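Local coordinates for diadenosine Tetraphosphate Hydrolase (Caenorhabditis elegans, PDB 1KTG), which hydrolyses diadenosine tetraphosphate asymmetrically into AMP and ATP, as a divalent-metal-dependent enzyme of the Nudix family, at residues Y11-A15 against G16-F20; P41-E45 against W46-I50; A122-G125 against S126-K130. All coordinates share one frame; numbering follows the deposited sequence.

Contact 1. Residues Y11-A15 against G16-F20; sequences YRKLA and GKIEF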
loop_
_atom_site.group_PDB
_atom_site.type_symbol
_atom_site.label_atom_id
_atom_site.label_comp_id
_atom_site.label_asym_id
_atom_site.label_seq_id
_atom_site.Cartn_x
_atom_site.Cartn_y
_atom_site.Cartn_z
ATOM N N TYR A 11 -5.798 2.689 4.422
ATOM C CA TYR A 11 -6.877 2.059 5.171
ATOM C C TYR A 11 -8.033 3.020 5.284
ATOM O O TYR A 11 -7.888 4.239 5.097
ATOM C CB TYR A 11 -6.437 1.624 6.572
ATOM C CG TYR A 11 -6.292 2.747 7.584
ATOM C CD1 TYR A 11 -7.276 2.983 8.534
ATOM C CD2 TYR A 11 -5.164 3.550 7.604
ATOM C CE1 TYR A 11 -7.150 4.003 9.469
ATOM C CE2 TYR A 11 -5.025 4.569 8.537
ATOM C CZ TYR A 11 -6.016 4.794 9.466
ATOM O OH TYR A 11 -5.874 5.815 10.402
ATOM N N ARG A 12 -9.190 2.458 5.594
ATOM C CA ARG A 12 -10.361 3.242 5.891
ATOM C C ARG A 12 -11.048 2.610 7.085
ATOM O O ARG A 12 -10.713 1.488 7.495
ATOM C CB ARG A 12 -11.306 3.302 4.694
ATOM C CG ARG A 12 -12.087 2.014 4.454
ATOM C CD ARG A 12 -12.936 2.042 3.195
ATOM N NE ARG A 12 -13.676 0.795 3.017
ATOM C CZ ARG A 12 -14.501 0.554 2.016
ATOM N NH1 ARG A 12 -14.723 1.488 1.082
ATOM N NH2 ARG A 12 -15.127 -0.614 1.962
ATOM N N LYS A 13 -11.994 3.341 7.665
ATOM C CA LYS A 13 -12.786 2.804 8.753
ATOM C C LYS A 13 -14.207 2.720 8.204
ATOM O O LYS A 13 -14.783 3.731 7.816
ATOM C CB LYS A 13 -12.689 3.691 9.997
ATOM C CG LYS A 13 -12.411 2.907 11.261
ATOM C CD LYS A 13 -12.149 3.789 12.457
ATOM C CE LYS A 13 -11.055 3.201 13.321
ATOM N NZ LYS A 13 -11.176 3.689 14.708
ATOM N N LEU A 14 -14.740 1.509 8.085
ATOM C CA LEU A 14 -16.090 1.331 7.571
ATOM C C LEU A 14 -16.995 0.866 8.695
ATOM O O LEU A 14 -16.877 -0.264 9.157
ATOM C CB LEU A 14 -16.094 0.309 6.436
ATOM C CG LEU A 14 -17.470 -0.057 5.891
ATOM C CD1 LEU A 14 -18.175 1.148 5.295
ATOM C CD2 LEU A 14 -17.377 -1.165 4.881
ATOM N N ALA A 15 -17.893 1.741 9.141
ATOM C CA ALA A 15 -18.781 1.420 10.252
ATOM C C ALA A 15 -18.000 0.922 11.464
ATOM O O ALA A 15 -18.434 -0.007 12.146
ATOM C CB ALA A 15 -19.829 0.387 9.831
ATOM N N GLY A 16 -16.854 1.549 11.722
ATOM C CA GLY A 16 -16.032 1.233 12.876
ATOM C C GLY A 16 -14.944 0.202 12.631
ATOM O O GLY A 16 -14.069 0.025 13.482
ATOM N N LYS A 17 -14.984 -0.472 11.486
ATOM C CA LYS A 17 -14.002 -1.513 11.180
ATOM C C LYS A 17 -12.895 -1.048 10.240
ATOM O O LYS A 17 -13.159 -0.459 9.192
ATOM C CB LYS A 17 -14.688 -2.749 10.574
ATOM C CG LYS A 17 -13.817 -4.005 10.534
ATOM C CD LYS A 17 -13.467 -4.471 11.961
ATOM C CE LYS A 17 -14.146 -5.763 12.454
ATOM N NZ LYS A 17 -15.155 -6.422 11.595
ATOM N N ILE A 18 -11.655 -1.347 10.615
ATOM C CA ILE A 18 -10.509 -1.018 9.786
ATOM C C ILE A 18 -10.466 -1.957 8.579
ATOM O O ILE A 18 -10.644 -3.177 8.718
ATOM C CB ILE A 18 -9.201 -1.162 10.586
ATOM C CG1 ILE A 18 -9.158 -0.168 11.758
ATOM C CG2 ILE A 18 -7.993 -0.973 9.672
ATOM C CD1 ILE A 18 -9.047 1.260 11.347
ATOM N N GLU A 19 -10.274 -1.379 7.401
ATOM C CA GLU A 19 -10.100 -2.133 6.166
ATOM C C GLU A 19 -8.910 -1.559 5.423
ATOM O O GLU A 19 -8.709 -0.344 5.427
ATOM C CB GLU A 19 -11.349 -2.051 5.287
ATOM C CG GLU A 19 -12.577 -2.691 5.911
ATOM C CD GLU A 19 -13.797 -2.660 4.989
ATOM O OE1 GLU A 19 -13.852 -1.794 4.096
ATOM O OE2 GLU A 19 -14.703 -3.497 5.161
ATOM N N PHE A 20 -8.117 -2.444 4.824
ATOM C CA PHE A 20 -6.936 -2.084 4.021
ATOM C C PHE A 20 -7.188 -2.256 2.514
ATOM O O PHE A 20 -7.799 -3.251 2.075
ATOM C CB PHE A 20 -5.739 -2.959 4.429
ATOM C CG PHE A 20 -5.361 -2.820 5.876
ATOM C CD1 PHE A 20 -5.862 -3.697 6.814
ATOM C CD2 PHE A 20 -4.544 -1.781 6.296
ATOM C CE1 PHE A 20 -5.540 -3.564 8.156
ATOM C CE2 PHE A 20 -4.212 -1.643 7.637
ATOM C CZ PHE A 20 -4.725 -2.537 8.564
#
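Arg12 and Glu19 face each other as a hydrogen-bonded antiparallel pair, and their N and O atoms bond both ways (Arg12 N to Glu19 O 2.8 Å). A second such rung, Leu14 with Lys17, closes the hairpin through a type I' turn over Ala15 and Gly16.

The ionic part lies on the sheet face of Arg12 and Glu19. Arg12 is extended from CG to NE, which lays its guanidinium beside the carboxylate, the two planes 23° apart. Arg12 NE and Arg12 NH2 each reach Glu19 OE1 at 2.8 Å, so one oxygen takes both N-H groups almost in the guanidinium plane. Leu14 CD2 rests against Glu19 OE2 at 3.6 Å, and a bound magnesium lies about 4 Å from the Glu19 side chain. Were Arg12 an alanine, Glu19 OE1 would probably lose both of these N-H donors, and its charge would lack this mate.

Apolar contacts occupy the other face. Ile18 CD1 lies between two neighbours, 3.7 Å from Tyr11 CD1 and a tight 3.4 Å from Lys13 CE, while Tyr11 CB meets Phe20 CD2 at 3.9 Å.

Beyond the hairpin, Trp109 takes a cation-pi contact from Arg12, and Tyr11 OH bonds His67 NE2. Leu135 of helix 122-137 packs on Tyr11 and Ile18, strand 81-92 pairs with Tyr11 along the backbone, and Phe20 pairs with Cys110 of strand 104-110.

Contact 2. Residues P41-E45 against W46-I50; sequences PGEDE and WQAAI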
loop_
_atom_site.group_PDB
_atom_site.type_symbol
_atom_site.label_atom_id
_atom_site.label_comp_id
_atom_site.label_asym_id
_atom_site.label_seq_id
_atom_site.Cartn_x
_atom_site.Cartn_y
_atom_site.Cartn_z
ATOM N N PRO A 41 13.157 9.115 -11.188
ATOM C CA PRO A 41 14.240 10.104 -11.125
ATOM C C PRO A 41 13.835 11.400 -10.430
ATOM O O PRO A 41 12.739 11.929 -10.659
ATOM C CB PRO A 41 14.564 10.368 -12.594
ATOM C CG PRO A 41 14.106 9.159 -13.315
ATOM C CD PRO A 41 12.937 8.621 -12.557
ATOM N N GLY A 42 14.714 11.889 -9.567
ATOM C CA GLY A 42 14.462 13.115 -8.834
ATOM C C GLY A 42 13.645 12.929 -7.563
ATOM O O GLY A 42 13.559 13.848 -6.756
ATOM N N GLU A 43 13.059 11.753 -7.361
ATOM C CA GLU A 43 12.183 11.540 -6.211
ATOM C C GLU A 43 12.871 10.866 -5.035
ATOM O O GLU A 43 13.907 10.231 -5.190
ATOM C CB GLU A 43 10.987 10.655 -6.587
ATOM C CG GLU A 43 10.058 11.233 -7.642
ATOM C CD GLU A 43 8.853 10.349 -7.901
ATOM O OE1 GLU A 43 8.962 9.116 -7.711
ATOM O OE2 GLU A 43 7.798 10.888 -8.286
ATOM N N ASP A 44 12.281 11.019 -3.859
ATOM C CA ASP A 44 12.650 10.190 -2.710
ATOM C C ASP A 44 11.466 9.251 -2.503
ATOM O O ASP A 44 10.495 9.306 -3.259
ATOM C CB ASP A 44 12.945 10.991 -1.452
ATOM C CG ASP A 44 11.784 11.824 -0.988
ATOM O OD1 ASP A 44 11.999 12.596 -0.027
ATOM O OD2 ASP A 44 10.653 11.803 -1.517
ATOM N N GLU A 45 11.548 8.400 -1.491
ATOM C CA GLU A 45 10.507 7.405 -1.248
ATOM C C GLU A 45 9.144 8.036 -0.974
ATOM O O GLU A 45 8.116 7.548 -1.437
ATOM C CB GLU A 45 10.925 6.500 -0.096
ATOM C CG GLU A 45 12.036 5.545 -0.509
ATOM C CD GLU A 45 12.865 5.016 0.638
ATOM O OE1 GLU A 45 13.488 5.834 1.356
ATOM O OE2 GLU A 45 12.935 3.773 0.789
ATOM N N TRP A 46 9.145 9.113 -0.202
ATOM C CA TRP A 46 7.912 9.803 0.153
ATOM C C TRP A 46 7.190 10.233 -1.121
ATOM O O TRP A 46 6.014 9.921 -1.314
ATOM C CB TRP A 46 8.259 11.006 1.042
ATOM C CG TRP A 46 7.119 11.875 1.495
ATOM C CD1 TRP A 46 6.845 13.141 1.067
ATOM C CD2 TRP A 46 6.163 11.591 2.524
ATOM N NE1 TRP A 46 5.756 13.646 1.735
ATOM C CE2 TRP A 46 5.314 12.712 2.633
ATOM C CE3 TRP A 46 5.921 10.493 3.350
ATOM C CZ2 TRP A 46 4.265 12.770 3.541
ATOM C CZ3 TRP A 46 4.871 10.549 4.243
ATOM C CH2 TRP A 46 4.056 11.678 4.332
ATOM N N GLN A 47 7.902 10.930 -2.003
ATOM C CA GLN A 47 7.290 11.427 -3.230
ATOM C C GLN A 47 6.756 10.275 -4.078
ATOM O O GLN A 47 5.684 10.362 -4.669
ATOM C CB GLN A 47 8.297 12.259 -4.029
ATOM C CG GLN A 47 8.665 13.584 -3.352
ATOM C CD GLN A 47 9.771 14.334 -4.074
ATOM O OE1 GLN A 47 10.645 13.725 -4.677
ATOM N NE2 GLN A 47 9.732 15.663 -4.006
ATOM N N ALA A 48 7.524 9.198 -4.141
ATOM C CA ALA A 48 7.154 8.056 -4.964
ATOM C C ALA A 48 5.868 7.402 -4.452
ATOM O O ALA A 48 4.955 7.091 -5.219
ATOM C CB ALA A 48 8.291 7.062 -4.991
ATOM N N ALA A 49 5.790 7.222 -3.145
ATOM C CA ALA A 49 4.628 6.590 -2.531
ATOM C C ALA A 49 3.358 7.383 -2.824
ATOM O O ALA A 49 2.303 6.820 -3.102
ATOM C CB ALA A 49 4.835 6.479 -1.038
ATOM N N ILE A 50 3.465 8.698 -2.736
ATOM C CA ILE A 50 2.316 9.564 -2.983
ATOM C C ILE A 50 1.917 9.526 -4.458
ATOM O O ILE A 50 0.736 9.371 -4.801
ATOM C CB ILE A 50 2.639 10.992 -2.522
ATOM C CG1 ILE A 50 2.812 11.014 -1.000
ATOM C CG2 ILE A 50 1.526 11.969 -2.954
ATOM C CD1 ILE A 50 3.394 12.311 -0.454
#
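Asp44 and Gln47 form a capping box at the start of helix 45-57, the helix of the Nudix box. Asp44 holds the N-cap: its OD2 accepts from Gln47 N at 2.9 Å, nearly linear at 170°. In return Gln47 OE1 accepts from Asp44 N over a longer 3.3 Å, the donor tilted from the amide's carbonyl plane. With chi1 at 60°, Asp44 CG is tucked between its own backbone N and carbonyl carbon, which turns the carboxylate back over the first helical turn. There OD2 also lies against Gln47 CG, and the two side chains cross at about a right angle. Helical bonding then takes over, with Ala48 N donating to Asp44 O and Ala49 N to Glu45 O.

The tighter side is built from small residues, the buried Ala48 and Ala49: Ala49 packs on Ala6 and Leu8 of strand 3-14, and Ala48 on Val39. Glu43 crosses Gln47 obliquely and puts its OE1 3.5 Å from Ala48 CA. That carboxylate is held from outside the contact, by Asp40 N at OE1 and by a salt bridge from Arg51 NE at OE2. Glu43 and Arg51 match the first glutamate and the arginine of the Nudix signature, GX5EX7REUXEEXGU, and Glu52 and Glu56 farther along the helix bind magnesium.

The solvent side carries the exposed Gly42, Asp44 and Gln47, so the capping box itself sits at the surface. Trp46 turns elsewhere: with CG anti to the backbone N (chi1 179°), its ring is carried away from the capping residues to lie against strands 64-78 and 81-92, meeting Trp88 edge-to-face. One turn on, Ile50 CD1 sits 3.5 Å above one face of the Trp46 ring, offset toward its rim.

Contact 3. Residues A122-G125 against S126-K130; sequences AEMG and SLLRK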
loop_
_atom_site.group_PDB
_atom_site.type_symbol
_atom_site.label_atom_id
_atom_site.label_comp_id
_atom_site.label_asym_id
_atom_site.label_seq_id
_atom_site.Cartn_x
_atom_site.Cartn_y
_atom_site.Cartn_z
ATOM N N ALA A 122 4.618 -13.480 3.649
ATOM C CA ALA A 122 4.800 -13.427 5.098
ATOM C C ALA A 122 5.203 -12.055 5.635
ATOM O O ALA A 122 4.590 -11.572 6.592
ATOM C CB ALA A 122 5.819 -14.459 5.529
ATOM N N GLU A 123 6.223 -11.440 5.032
ATOM C CA GLU A 123 6.701 -10.126 5.480
ATOM C C GLU A 123 5.628 -9.052 5.345
ATOM O O GLU A 123 5.520 -8.181 6.202
ATOM C CB GLU A 123 7.939 -9.659 4.700
ATOM C CG GLU A 123 9.055 -10.670 4.522
ATOM C CD GLU A 123 9.356 -11.450 5.770
ATOM O OE1 GLU A 123 9.433 -10.832 6.860
ATOM O OE2 GLU A 123 9.524 -12.686 5.656
ATOM N N MET A 124 4.858 -9.081 4.257
ATOM C CA MET A 124 3.773 -8.113 4.100
ATOM C C MET A 124 2.763 -8.337 5.223
ATOM O O MET A 124 2.250 -7.377 5.807
ATOM C CB MET A 124 3.083 -8.227 2.739
ATOM C CG MET A 124 1.861 -7.324 2.600
ATOM S SD MET A 124 2.224 -5.552 2.762
ATOM C CE MET A 124 2.972 -5.220 1.172
ATOM N N GLY A 125 2.490 -9.608 5.533
ATOM C CA GLY A 125 1.595 -9.950 6.634
ATOM C C GLY A 125 2.031 -9.326 7.954
ATOM O O GLY A 125 1.240 -8.674 8.653
ATOM N N SER A 126 3.297 -9.521 8.298
ATOM C CA SER A 126 3.864 -8.958 9.529
ATOM C C SER A 126 3.764 -7.428 9.551
ATOM O O SER A 126 3.493 -6.831 10.592
ATOM C CB SER A 126 5.319 -9.398 9.676
ATOM O OG SER A 126 5.391 -10.793 9.857
ATOM N N LEU A 127 3.969 -6.805 8.392
ATOM C CA LEU A 127 3.876 -5.356 8.264
ATOM C C LEU A 127 2.442 -4.896 8.558
ATOM O O LEU A 127 2.218 -3.964 9.333
ATOM C CB LEU A 127 4.318 -4.929 6.856
ATOM C CG LEU A 127 4.343 -3.433 6.553
ATOM C CD1 LEU A 127 5.381 -3.124 5.468
ATOM C CD2 LEU A 127 2.974 -2.960 6.114
ATOM N N LEU A 128 1.467 -5.575 7.964
ATOM C CA LEU A 128 0.067 -5.230 8.189
ATOM C C LEU A 128 -0.300 -5.395 9.671
ATOM O O LEU A 128 -1.026 -4.574 10.225
ATOM C CB LEU A 128 -0.850 -6.086 7.290
ATOM C CG LEU A 128 -0.766 -5.816 5.782
ATOM C CD1 LEU A 128 -1.528 -6.876 4.994
ATOM C CD2 LEU A 128 -1.260 -4.441 5.436
ATOM N N ARG A 129 0.219 -6.437 10.322
ATOM C CA ARG A 129 -0.049 -6.629 11.747
ATOM C C ARG A 129 0.531 -5.468 12.550
ATOM O O ARG A 129 -0.111 -4.957 13.471
ATOM C CB ARG A 129 0.526 -7.960 12.249
ATOM C CG ARG A 129 -0.206 -9.164 11.690
ATOM C CD ARG A 129 0.138 -10.486 12.322
ATOM N NE ARG A 129 -0.580 -11.580 11.669
ATOM C CZ ARG A 129 -1.865 -11.889 11.875
ATOM N NH1 ARG A 129 -2.407 -12.905 11.217
ATOM N NH2 ARG A 129 -2.612 -11.205 12.740
ATOM N N LYS A 130 1.735 -5.042 12.180
ATOM C CA LYS A 130 2.411 -3.938 12.856
ATOM C C LYS A 130 1.606 -2.656 12.725
ATOM O O LYS A 130 1.395 -1.924 13.700
ATOM C CB LYS A 130 3.797 -3.739 12.252
HETATM O O HOH W 1 3.489 -13.175 8.678
#
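The opening turns of helix 122-137, the C-terminal helix of this Nudix fold, are joined here by regular alpha-helical bonding between Ala122-Gly125 and Ser126-Arg129. Four successive carbonyls accept from the amides four residues on: Ser126 N meets Ala122 O at 3.0 Å, Leu127 N meets Glu123 O, Leu128 N meets Met124 O at 2.9 Å, and Arg129 N meets Gly125 O. The N-H...O angles, from 153° to 163°, are those of a regular alpha helix.

The side chains divide the helix into an inner and an outer face. Inside, Met124 touches both Leu127 and Leu128, loosely: Met124 CG is 4.2 Å from Leu128 CD1 across an oblique crossing, and Met124 SD is 4.3 Å from Leu127 CD2. Other elements complete the burial of these side chains. Leu74 and Tyr87 pack against both Met124 and Leu127, Val9 of strand 3-14 against Leu127 and Leu128, and Leu112 and Ala115 of helix 112-119 against Leu128. The Met124 side chain leaves with CG anti to the backbone N (chi1 174°) and then bends at its next two torsions; it comes to about 4 Å from the bound AMP, whose pocket includes Tyr121 just before this helix.

Gly125 is buried and contributes through its backbone; its carbonyl O, besides accepting from Arg129 N, lies 3.4 Å from Arg129 CG. Arg129 is extended from CG to NE, and its polar end has a partner elsewhere, Glu113, in a salt bridge through NH1.

On the outer, exposed side a water bridges the first turn: it donates to Ala122 O at 2.9 Å and hydrogen-bonds Ser126 OG at 3.3 Å.

Overall arrangement
Each contact is local, joining adjoining pieces of chain, and none touches another. Contacts 1 and 2 lie on opposite sides of the chain's centre, their own centres 27 Å apart. Contact 1 pairs two neighbouring strands of a hairpin; contact 2 starts the Nudix-box helix, and contact 3 the C-terminal helix. Strand 3-14 links all three: it supplies one half of contact 1 and packs against both helices. All are partly buried. Contact 1 runs from buried Tyr11 and Phe20 to an exposed turn, with a salt bridge and an apolar cluster on opposite faces; contact 2 joins an exposed polar cap to buried alanines; contact 3 sets an apolar inner face near AMP against a hydrated outer one.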